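Local coordinates for protein SidF, inhibitor of growth family, member 3 (Legionella pneumophila subsp. pneumophila, PDB 4FYE) that probably removes phosphate from phosphoinositide lipids, acting as a phosphatidylinositol phosphate phosphatase of the Legionella SidF family, at residues Phe141-Leu145 with Leu732-Val736; Ala127-Lys133 with Ala728-Phe733. The protein carries 1 engineered substitution. The contacts are given in a common frame with arbitrary orientation. Numbering follows the deposited sequence.

Interaction 1 of 2, residues Phe141-Leu145 with Leu732-Val736; sequences FLEQL and LFGKV
Helix-on-helix packing through aliphatic and aromatic side chains joins the early turns of helix 136-163, as Phe141-Leu145, to the beginning of helix 733-741 near the end of the modelled chain, as Leu732-Val736. No hydrogen bond joins these two segments; the contact is side-chain packing. Build 141-145 as regular alpha helix, Leu145 N donating to Phe141 O at 2.9 Å, and the other segment as helix by Gly734-Val736. The backbones stay apart: the closest CA atoms, those of Leu145 and Val736, are 7.8 Å from each other, so side chains fill the gap. Phe141 (chi1 t, chi2 88°) extends its ring across it, with CD2 4.2 Å from Leu732 CD1 and the ring edge at Val736 CG2. Leu142 (m, t) starts sideways but brings CD2 to 4.2 Å from Leu732 CD2. One turn after Phe141, Leu145 (t, t) points toward the partner, its CD1 4.1 Å from Val736 CG2. Lys735 takes m at chi1 and chi2; its ammonium end leads away and its methylenes pack in the interface: CG lies 4.0 Å from Leu142 CD2. Val71 of helix 71-92 also touches Phe141 and Leu145. The tightest approach is Leu145 CD1 to Lys735 CB, 3.8 Å.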
ATOM      1  N   PHE A 141      -3.568  -4.848 -31.442  1.00 41.65           N
ATOM      2  CA  PHE A 141      -3.038  -3.988 -30.426  1.00 42.39           C
ATOM      3  C   PHE A 141      -1.611  -4.371 -30.124  1.00 44.59           C
ATOM      4  O   PHE A 141      -0.753  -3.466 -30.151  1.00 43.72           O
ATOM      5  CB  PHE A 141      -3.874  -4.036 -29.161  1.00 39.47           C
ATOM      6  CG  PHE A 141      -3.220  -3.407 -27.968  1.00 33.58           C
ATOM      7  CD1 PHE A 141      -3.372  -2.060 -27.718  1.00 36.14           C
ATOM      8  CD2 PHE A 141      -2.525  -4.164 -27.066  1.00 35.62           C
ATOM      9  CE1 PHE A 141      -2.825  -1.470 -26.574  1.00 35.43           C
ATOM     10  CE2 PHE A 141      -1.949  -3.590 -25.922  1.00 35.44           C
ATOM     11  CZ  PHE A 141      -2.095  -2.251 -25.676  1.00 35.48           C
ATOM     12  N   LEU A 142      -1.342  -5.672 -29.847  1.00 44.73           N
ATOM     13  CA  LEU A 142       0.067  -6.125 -29.605  1.00 42.80           C
ATOM     14  C   LEU A 142       0.999  -5.769 -30.736  1.00 44.59           C
ATOM     15  O   LEU A 142       2.144  -5.327 -30.471  1.00 45.26           O
ATOM     16  CB  LEU A 142       0.219  -7.613 -29.280  1.00 38.34           C
ATOM     17  CG  LEU A 142      -0.367  -7.796 -27.891  1.00 40.16           C
ATOM     18  CD1 LEU A 142      -0.828  -9.223 -27.595  1.00 39.98           C
ATOM     19  CD2 LEU A 142       0.632  -7.360 -26.882  1.00 38.08           C
ATOM     20  N   GLU A 143       0.521  -5.884 -31.992  1.00 41.92           N
ATOM     21  CA  GLU A 143       1.429  -5.581 -33.081  1.00 47.13           C
ATOM     22  C   GLU A 143       1.730  -4.125 -33.108  1.00 46.85           C
ATOM     23  O   GLU A 143       2.797  -3.758 -33.501  1.00 52.80           O
ATOM     24  CB  GLU A 143       0.895  -5.936 -34.458  1.00 53.17           C
ATOM     25  CG  GLU A 143       0.982  -7.410 -34.752  1.00 66.76           C
ATOM     26  CD  GLU A 143       0.368  -7.795 -36.095  1.00 80.66           C
ATOM     27  OE1 GLU A 143       0.555  -7.033 -37.087  1.00 86.23           O
ATOM     28  OE2 GLU A 143      -0.295  -8.869 -36.139  1.00 84.75           O
ATOM     29  N   GLN A 144       0.760  -3.291 -32.751  1.00 44.69           N
ATOM     30  CA  GLN A 144       0.973  -1.880 -32.866  1.00 45.78           C
ATOM     31  C   GLN A 144       1.953  -1.505 -31.764  1.00 47.67           C
ATOM     32  O   GLN A 144       2.956  -0.821 -31.972  1.00 50.42           O
ATOM     33  CB  GLN A 144      -0.354  -1.128 -32.736  1.00 44.19           C
ATOM     34  CG  GLN A 144      -1.365  -1.426 -33.826  1.00 48.73           C
ATOM     35  CD  GLN A 144      -0.803  -1.402 -35.226  1.00 52.48           C
ATOM     36  OE1 GLN A 144      -0.163  -0.411 -35.687  1.00 55.16           O
ATOM     37  NE2 GLN A 144      -1.010  -2.506 -35.918  1.00 50.50           N
ATOM     38  N   LEU A 145       1.697  -2.069 -30.605  1.00 40.87           N
ATOM     39  CA  LEU A 145       2.520  -1.851 -29.501  1.00 40.93           C
ATOM     40  C   LEU A 145       3.967  -2.185 -29.768  1.00 43.63           C
ATOM     41  O   LEU A 145       4.788  -1.401 -29.360  1.00 44.19           O
ATOM     42  CB  LEU A 145       1.971  -2.603 -28.301  1.00 41.68           C
ATOM     43  CG  LEU A 145       2.533  -2.322 -26.924  1.00 44.14           C
ATOM     44  CD1 LEU A 145       1.529  -2.538 -25.802  1.00 42.26           C
ATOM     45  CD2 LEU A 145       3.712  -3.276 -26.788  1.00 45.55           C
ATOM     46  N   LEU A 732      -2.989  -6.796 -20.071  1.00 34.20           N
ATOM     47  CA  LEU A 732      -2.365  -5.988 -21.140  1.00 36.88           C
ATOM     48  C   LEU A 732      -1.719  -4.652 -20.735  1.00 37.82           C
ATOM     49  O   LEU A 732      -0.842  -4.116 -21.467  1.00 40.37           O
ATOM     50  CB  LEU A 732      -3.330  -5.769 -22.313  1.00 38.27           C
ATOM     51  CG  LEU A 732      -3.459  -7.014 -23.202  1.00 45.13           C
ATOM     52  CD1 LEU A 732      -4.402  -6.710 -24.366  1.00 45.52           C
ATOM     53  CD2 LEU A 732      -2.082  -7.431 -23.704  1.00 45.41           C
ATOM     54  N   PHE A 733      -2.182  -4.049 -19.645  1.00 32.85           N
ATOM     55  CA  PHE A 733      -1.456  -2.932 -19.066  1.00 33.22           C
ATOM     56  C   PHE A 733      -0.002  -3.277 -18.749  1.00 37.26           C
ATOM     57  O   PHE A 733       0.840  -2.369 -18.759  1.00 38.54           O
ATOM     58  CB  PHE A 733      -2.202  -2.245 -17.881  1.00 34.23           C
ATOM     59  CG  PHE A 733      -3.063  -1.067 -18.324  1.00 35.81           C
ATOM     60  CD1 PHE A 733      -2.508  -0.030 -19.048  1.00 35.49           C
ATOM     61  CD2 PHE A 733      -4.415  -1.005 -18.013  1.00 40.46           C
ATOM     62  CE1 PHE A 733      -3.266   1.065 -19.460  1.00 43.88           C
ATOM     63  CE2 PHE A 733      -5.188   0.093 -18.411  1.00 42.68           C
ATOM     64  CZ  PHE A 733      -4.613   1.130 -19.145  1.00 40.65           C
ATOM     65  N   GLY A 734       0.314  -4.569 -18.528  1.00 32.43           N
ATOM     66  CA  GLY A 734       1.714  -4.981 -18.309  1.00 37.48           C
ATOM     67  C   GLY A 734       2.652  -4.679 -19.462  1.00 41.21           C
ATOM     68  O   GLY A 734       3.780  -4.225 -19.255  1.00 54.01           O
ATOM     69  N   LYS A 735       2.175  -4.868 -20.681  1.00 44.69           N
ATOM     70  CA  LYS A 735       2.952  -4.595 -21.905  1.00 48.32           C
ATOM     71  C   LYS A 735       3.201  -3.118 -22.099  1.00 47.71           C
ATOM     72  O   LYS A 735       4.215  -2.742 -22.617  1.00 58.22           O
ATOM     73  CB  LYS A 735       2.230  -5.120 -23.171  1.00 55.52           C
ATOM     74  CG  LYS A 735       1.658  -6.516 -23.105  1.00 56.17           C
ATOM     75  CD  LYS A 735       2.761  -7.566 -23.053  1.00 68.52           C
ATOM     76  CE  LYS A 735       2.194  -8.878 -22.475  1.00 76.46           C
ATOM     77  NZ  LYS A 735       3.271  -9.822 -22.018  1.00 74.39           N
ATOM     78  N   VAL A 736       2.283  -2.269 -21.683  1.00 45.56           N
ATOM     79  CA  VAL A 736       2.582  -0.870 -21.721  1.00 44.41           C
ATOM     80  C   VAL A 736       3.624  -0.542 -20.656  1.00 42.62           C
ATOM     81  O   VAL A 736       4.550   0.249 -20.901  1.00 42.51           O
ATOM     82  CB  VAL A 736       1.316  -0.064 -21.444  1.00 45.30           C
ATOM     83  CG1 VAL A 736       1.694   1.381 -21.234  1.00 48.81           C
ATOM     84  CG2 VAL A 736       0.419  -0.148 -22.644  1.00 45.59           C
TER

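Interaction 2 of 2, residues Ala127-Lys133 with Ala728-Phe733; sequences ADLFSSK and ADNGLF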
ATOM      1  N   ALA A 127      -6.537  -1.483 -26.657  1.00 39.03           N
ATOM      2  CA  ALA A 127      -6.662  -2.851 -26.193  1.00 39.82           C
ATOM      3  C   ALA A 127      -8.028  -2.991 -25.582  1.00 39.64           C
ATOM      4  O   ALA A 127      -8.654  -2.002 -25.260  1.00 40.77           O
ATOM      5  CB  ALA A 127      -5.599  -3.168 -25.156  1.00 37.09           C
ATOM      6  N   ASP A 128      -8.493  -4.227 -25.446  1.00 40.44           N
ATOM      7  CA  ASP A 128      -9.616  -4.540 -24.595  1.00 41.01           C
ATOM      8  C   ASP A 128      -9.108  -5.498 -23.514  1.00 38.02           C
ATOM      9  O   ASP A 128      -8.661  -6.636 -23.804  1.00 42.27           O
ATOM     10  CB  ASP A 128     -10.742  -5.161 -25.377  1.00 39.59           C
ATOM     11  CG  ASP A 128     -11.936  -5.595 -24.451  1.00 51.18           C
ATOM     12  OD1 ASP A 128     -12.026  -5.155 -23.253  1.00 48.78           O
ATOM     13  OD2 ASP A 128     -12.799  -6.384 -24.930  1.00 52.66           O
ATOM     14  N   LEU A 129      -9.125  -5.015 -22.286  1.00 39.71           N
ATOM     15  CA  LEU A 129      -8.628  -5.725 -21.106  1.00 40.29           C
ATOM     16  C   LEU A 129      -9.553  -6.858 -20.684  1.00 44.33           C
ATOM     17  O   LEU A 129      -9.114  -7.734 -19.919  1.00 43.61           O
ATOM     18  CB  LEU A 129      -8.586  -4.808 -19.900  1.00 42.68           C
ATOM     19  CG  LEU A 129      -7.419  -3.809 -19.759  1.00 42.86           C
ATOM     20  CD1 LEU A 129      -7.453  -3.201 -18.377  1.00 33.88           C
ATOM     21  CD2 LEU A 129      -6.047  -4.387 -20.024  1.00 34.45           C
ATOM     22  N   PHE A 130     -10.785  -6.907 -21.201  1.00 36.48           N
ATOM     23  CA  PHE A 130     -11.741  -7.803 -20.553  1.00 37.72           C
ATOM     24  C   PHE A 130     -12.152  -8.850 -21.504  1.00 39.58           C
ATOM     25  O   PHE A 130     -13.179  -9.407 -21.409  1.00 43.47           O
ATOM     26  CB  PHE A 130     -12.944  -7.037 -20.079  1.00 37.01           C
ATOM     27  CG  PHE A 130     -12.558  -5.926 -19.170  1.00 42.32           C
ATOM     28  CD1 PHE A 130     -11.829  -6.212 -17.973  1.00 38.13           C
ATOM     29  CD2 PHE A 130     -12.832  -4.591 -19.507  1.00 37.26           C
ATOM     30  CE1 PHE A 130     -11.416  -5.187 -17.144  1.00 36.15           C
ATOM     31  CE2 PHE A 130     -12.410  -3.568 -18.669  1.00 38.77           C
ATOM     32  CZ  PHE A 130     -11.708  -3.878 -17.475  1.00 38.82           C
ATOM     33  N   SER A 131     -11.244  -9.140 -22.377  1.00 40.09           N
ATOM     34  CA  SER A 131     -11.405 -10.064 -23.424  1.00 40.80           C
ATOM     35  C   SER A 131     -10.083 -10.818 -23.519  1.00 43.98           C
ATOM     36  O   SER A 131      -9.024 -10.361 -22.997  1.00 47.69           O
ATOM     37  CB  SER A 131     -11.414  -9.153 -24.678  1.00 43.75           C
ATOM     38  OG  SER A 131     -12.058  -9.864 -25.603  1.00 43.01           O
ATOM     39  N   SER A 132     -10.040 -11.834 -24.341  1.00 41.12           N
ATOM     40  CA  SER A 132      -8.791 -12.570 -24.498  1.00 44.28           C
ATOM     41  C   SER A 132      -7.628 -11.830 -25.183  1.00 43.02           C
ATOM     42  O   SER A 132      -7.820 -11.158 -26.199  1.00 46.24           O
ATOM     43  CB  SER A 132      -9.071 -13.894 -25.190  1.00 41.79           C
ATOM     44  OG  SER A 132      -7.878 -14.309 -25.776  1.00 46.23           O
ATOM     45  N   LYS A 133      -6.394 -12.014 -24.716  1.00 46.85           N
ATOM     46  CA  LYS A 133      -5.286 -11.236 -25.270  1.00 43.62           C
ATOM     47  C   LYS A 133      -5.050 -11.815 -26.622  1.00 47.60           C
ATOM     48  O   LYS A 133      -4.255 -11.281 -27.465  1.00 50.17           O
ATOM     49  CB  LYS A 133      -3.996 -11.464 -24.519  1.00 50.50           C
ATOM     50  CG  LYS A 133      -3.958 -11.267 -23.022  1.00 55.66           C
ATOM     51  CD  LYS A 133      -2.524 -11.552 -22.616  1.00 56.84           C
ATOM     52  CE  LYS A 133      -2.302 -13.053 -22.558  1.00 59.20           C
ATOM     53  NZ  LYS A 133      -2.184 -13.495 -21.141  1.00 76.09           N
ATOM     54  N   ALA A 728     -10.574  -9.923 -13.564  1.00 38.23           N
ATOM     55  CA  ALA A 728     -11.404  -9.499 -14.679  1.00 40.12           C
ATOM     56  C   ALA A 728     -10.550  -9.180 -15.899  1.00 42.40           C
ATOM     57  O   ALA A 728     -10.915  -9.496 -17.036  1.00 41.92           O
ATOM     58  CB  ALA A 728     -12.208  -8.293 -14.288  1.00 36.21           C
ATOM     59  N   ASP A 729      -9.381  -8.600 -15.690  1.00 39.59           N
ATOM     60  CA  ASP A 729      -8.597  -8.111 -16.836  1.00 34.56           C
ATOM     61  C   ASP A 729      -7.526  -9.160 -17.306  1.00 40.51           C
ATOM     62  O   ASP A 729      -7.243 -10.146 -16.652  1.00 42.97           O
ATOM     63  CB  ASP A 729      -7.903  -6.818 -16.495  1.00 33.10           C
ATOM     64  CG  ASP A 729      -6.716  -7.056 -15.607  1.00 38.07           C
ATOM     65  OD1 ASP A 729      -6.977  -7.367 -14.427  1.00 43.73           O
ATOM     66  OD2 ASP A 729      -5.540  -7.054 -16.085  1.00 48.62           O
ATOM     67  N   ASN A 730      -6.918  -8.924 -18.451  1.00 41.80           N
ATOM     68  CA  ASN A 730      -6.102  -9.922 -19.046  1.00 36.94           C
ATOM     69  C   ASN A 730      -4.586  -9.526 -19.019  1.00 40.02           C
ATOM     70  O   ASN A 730      -3.799 -10.103 -19.760  1.00 41.11           O
ATOM     71  CB  ASN A 730      -6.576 -10.083 -20.462  1.00 34.74           C
ATOM     72  CG  ASN A 730      -6.409  -8.788 -21.344  1.00 36.74           C
ATOM     73  OD1 ASN A 730      -5.770  -7.820 -20.964  1.00 37.29           O
ATOM     74  ND2 ASN A 730      -6.956  -8.823 -22.557  1.00 34.15           N
ATOM     75  N   GLY A 731      -4.229  -8.511 -18.217  1.00 36.08           N
ATOM     76  CA  GLY A 731      -2.850  -8.096 -17.970  1.00 31.06           C
ATOM     77  C   GLY A 731      -2.249  -7.186 -19.029  1.00 35.90           C
ATOM     78  O   GLY A 731      -1.095  -6.810 -18.918  1.00 40.20           O
ATOM     79  N   LEU A 732      -2.989  -6.796 -20.071  1.00 34.20           N
ATOM     80  CA  LEU A 732      -2.365  -5.988 -21.140  1.00 36.88           C
ATOM     81  C   LEU A 732      -1.719  -4.652 -20.735  1.00 37.82           C
ATOM     82  O   LEU A 732      -0.842  -4.116 -21.467  1.00 40.37           O
ATOM     83  CB  LEU A 732      -3.330  -5.769 -22.313  1.00 38.27           C
ATOM     84  CG  LEU A 732      -3.459  -7.014 -23.202  1.00 45.13           C
ATOM     85  CD1 LEU A 732      -4.402  -6.710 -24.366  1.00 45.52           C
ATOM     86  CD2 LEU A 732      -2.082  -7.431 -23.704  1.00 45.41           C
ATOM     87  N   PHE A 733      -2.182  -4.049 -19.645  1.00 32.85           N
ATOM     88  CA  PHE A 733      -1.456  -2.932 -19.066  1.00 33.22           C
ATOM     89  C   PHE A 733      -0.002  -3.277 -18.749  1.00 37.26           C
ATOM     90  O   PHE A 733       0.840  -2.369 -18.759  1.00 38.54           O
ATOM     91  CB  PHE A 733      -2.202  -2.245 -17.881  1.00 34.23           C
ATOM     92  CG  PHE A 733      -3.063  -1.067 -18.324  1.00 35.81           C
ATOM     93  CD1 PHE A 733      -2.508  -0.030 -19.048  1.00 35.49           C
ATOM     94  CD2 PHE A 733      -4.415  -1.005 -18.013  1.00 40.46           C
ATOM     95  CE1 PHE A 733      -3.266   1.065 -19.460  1.00 43.88           C
ATOM     96  CE2 PHE A 733      -5.188   0.093 -18.411  1.00 42.68           C
ATOM     97  CZ  PHE A 733      -4.613   1.130 -19.145  1.00 40.65           C
TER
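One asparagine can bind a whole turn of a distant loop when its amide reaches backbone carbonyls, and Asn730 is a clear case. Its ND2 donates to Ser131 O at 2.6 Å and, through a weak bond, to Asp128 O at 3.0 Å, bridging two carbonyls three residues apart. Its OD1 meanwhile accepts from Leu732 N at 3.1 Å, forming an Asx turn, so that both ends of the amide are used. Asx turns recur on either side of the contact: Asp729 OD2 takes Gly731 N at 2.9 Å, and Asp128 OD1 takes Phe130 N at 3.0 Å. The remaining carboxylate oxygens reach beyond the two segments in salt bridges, Asp729 to Arg655 and Asp128 to Arg63. Gly731, with phi of 82°, occupies backbone space that favours glycine.

The main chains also come close, with Leu129 O 3.1 Å from Asp729 CA in a CA-H...O contact. Around this polar centre lies the packing. Leu129 is wedged between neighbours, its CD2 3.8 Å from Leu732 CB and its CD1 3.8 Å from Phe733 CD2, while Ala127 CB meets Leu732 CD1 at 3.8 Å. The Phe130 ring turns an edge to Ala728 O, 3.5 Å from CD1. On the exposed margin, the aliphatic part of Lys133 lies along Asn730, with CD 3.4 Å from Asn730 O. Three Asx turns, at Asp128, Asp729 and Asn730, with the Asn730 amide bonded to carbonyls of the other loop, thus tie the connection leading into helix 136-163 to the connection between helices 701-712 and 733-741.

How the interactions relate
Leu732 and Phe733 belong to both interactions, which together fasten the C-terminal part of the modelled chain to an N-terminal helical region almost 600 residues earlier. Interaction 2 joins the loops that precede helices 136-163 and 733-741; interaction 1 continues the same pairing into the helices themselves, the centres lying about 10 Å apart. Chemistry changes along the way. The loops, partly buried, are joined by an amide bonding to backbone carbonyls, with carboxylates shaping each loop from within, plus apolar packing, and bury 531 Å², whereas the helical contact is mostly buried, apolar and smaller at 248 Å². Leu732 faces both partners, and Phe141 CD1 touches Ala127 N at 3.4 Å, making the packing continuous.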